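Emp47p (form2) (PDB 2A6Z) acts as a calcium-independent, carbohydrate-recognising cargo receptor involved in glycoprotein secretion and needed for exit of EMP46 from the endoplasmic reticulum. Local coordinates at residues T28-S33 / K48-L53. Sequence-based numbering, arbitrary orientation.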
# COMPACT_ATOMS: atom_id res chain seq x y z
N THR A 28 -13.48 3.67 3.48
CA THR A 28 -13.03 4.49 2.37
C THR A 28 -12.95 5.94 2.78
O THR A 28 -13.67 6.40 3.69
CB THR A 28 -13.95 4.36 1.15
OG1 THR A 28 -15.32 4.60 1.57
CG2 THR A 28 -13.92 3.00 0.49
N GLY A 29 -12.09 6.69 2.09
CA GLY A 29 -11.95 8.11 2.35
C GLY A 29 -11.79 8.85 1.03
O GLY A 29 -11.42 8.28 -0.01
N GLU A 30 -11.99 10.14 1.13
CA GLU A 30 -11.79 11.05 0.01
C GLU A 30 -12.74 10.55 -1.07
O GLU A 30 -13.92 10.34 -0.70
CB GLU A 30 -10.34 11.35 -0.41
CG GLU A 30 -9.54 11.94 0.72
CD GLU A 30 -9.25 10.95 1.84
OE1 GLU A 30 -8.83 9.84 1.44
OE2 GLU A 30 -9.41 11.32 3.01
N GLN A 31 -12.30 10.35 -2.29
CA GLN A 31 -13.18 9.94 -3.35
C GLN A 31 -13.03 8.48 -3.71
O GLN A 31 -13.46 8.04 -4.79
CB GLN A 31 -13.05 10.92 -4.50
CG GLN A 31 -13.59 12.32 -4.17
CD GLN A 31 -15.08 12.42 -3.97
OE1 GLN A 31 -15.84 12.08 -4.87
NE2 GLN A 31 -15.43 12.88 -2.76
N ALA A 32 -12.48 7.65 -2.83
CA ALA A 32 -12.47 6.20 -3.07
C ALA A 32 -13.89 5.63 -3.06
O ALA A 32 -14.72 6.04 -2.28
CB ALA A 32 -11.68 5.51 -1.97
N SER A 33 -14.17 4.67 -3.93
CA SER A 33 -15.54 4.13 -4.03
C SER A 33 -15.49 2.68 -4.52
O SER A 33 -14.68 2.33 -5.36
CB SER A 33 -16.30 4.98 -5.01
OG SER A 33 -16.16 4.68 -6.37
N LYS A 48 -8.21 11.67 -5.48
CA LYS A 48 -7.54 11.06 -4.35
C LYS A 48 -8.51 10.11 -3.67
O LYS A 48 -9.69 10.36 -3.60
CB LYS A 48 -7.01 12.07 -3.32
CG LYS A 48 -5.91 12.96 -3.87
CD LYS A 48 -5.42 14.01 -2.90
CE LYS A 48 -4.11 14.62 -3.38
NZ LYS A 48 -3.75 15.87 -2.66
N GLY A 49 -7.95 9.02 -3.14
CA GLY A 49 -8.79 8.03 -2.46
C GLY A 49 -7.96 7.32 -1.41
O GLY A 49 -6.73 7.15 -1.55
N SER A 50 -8.63 6.85 -0.34
CA SER A 50 -8.00 6.07 0.71
C SER A 50 -8.88 4.90 1.11
O SER A 50 -10.10 4.93 0.96
CB SER A 50 -7.64 6.91 1.93
OG SER A 50 -8.81 7.43 2.51
N LEU A 51 -8.23 3.89 1.66
CA LEU A 51 -8.92 2.66 2.09
C LEU A 51 -8.13 2.11 3.27
O LEU A 51 -6.98 1.66 3.05
CB LEU A 51 -9.00 1.70 0.95
CG LEU A 51 -9.58 0.31 1.28
CD1 LEU A 51 -11.03 0.41 1.72
CD2 LEU A 51 -9.40 -0.62 0.10
N TRP A 52 -8.64 2.18 4.49
CA TRP A 52 -7.94 1.78 5.68
C TRP A 52 -8.78 0.84 6.52
O TRP A 52 -10.01 0.97 6.59
CB TRP A 52 -7.62 2.96 6.55
CG TRP A 52 -6.63 3.98 6.03
CD1 TRP A 52 -6.92 5.06 5.24
CD2 TRP A 52 -5.21 4.03 6.29
NE1 TRP A 52 -5.75 5.78 4.97
CE2 TRP A 52 -4.70 5.17 5.61
CE3 TRP A 52 -4.34 3.21 7.05
CZ2 TRP A 52 -3.35 5.50 5.66
CZ3 TRP A 52 -2.99 3.57 7.09
CH2 TRP A 52 -2.52 4.70 6.39
N LEU A 53 -8.12 -0.05 7.25
CA LEU A 53 -8.81 -0.85 8.26
C LEU A 53 -9.28 0.07 9.39
O LEU A 53 -8.56 0.96 9.84
CB LEU A 53 -7.89 -1.96 8.79
CG LEU A 53 -7.88 -3.15 7.80
CD1 LEU A 53 -6.56 -3.91 7.82
CD2 LEU A 53 -9.04 -4.10 8.08
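Gly29 and Ser50 form the antiparallel hydrogen-bonded pair through which strand 28-30 joins strand 48-53, the axes running 4.5 Å apart at 152°; Thr28-Leu51 and Glu30-Gly49 are the non-hydrogen-bonded pairs on either side. Gly29 N donates to Ser50 O (2.9 Å), and Ser50 N returns a longer bond to Gly29 O. That oxygen also accepts from Ala32 N, which closes a type II' turn over residues 29-32; the two donors reach it from opposite faces of its carbonyl plane. Within the turn, Gln31 N bonds to Lys48 O (2.9 Å), tying the turn to strand 48-53.

Ser50 OG, set between its own backbone N and carbonyl carbon (chi1 63°), stands over Gly29 CA at 3.2 Å and donates to the syn side of Glu30 OE1 (2.6 Å). The Glu30 chain is bent at chi2 (70°), which turns CD back toward Ser50. Asn100 ND2 gives OE1 a second donor, while OE2 is salt-bridged to Lys96. Thr28 CG2 touches Leu51 CD1 at 4.1 Å on the face of those residues. Ala32 CB packs against Ser50 O. This is the edge of one sheet of the legume-lectin-like beta sandwich, where the turn carries the chain from outermost strand 26-30 to strand 33-35 of the other sheet.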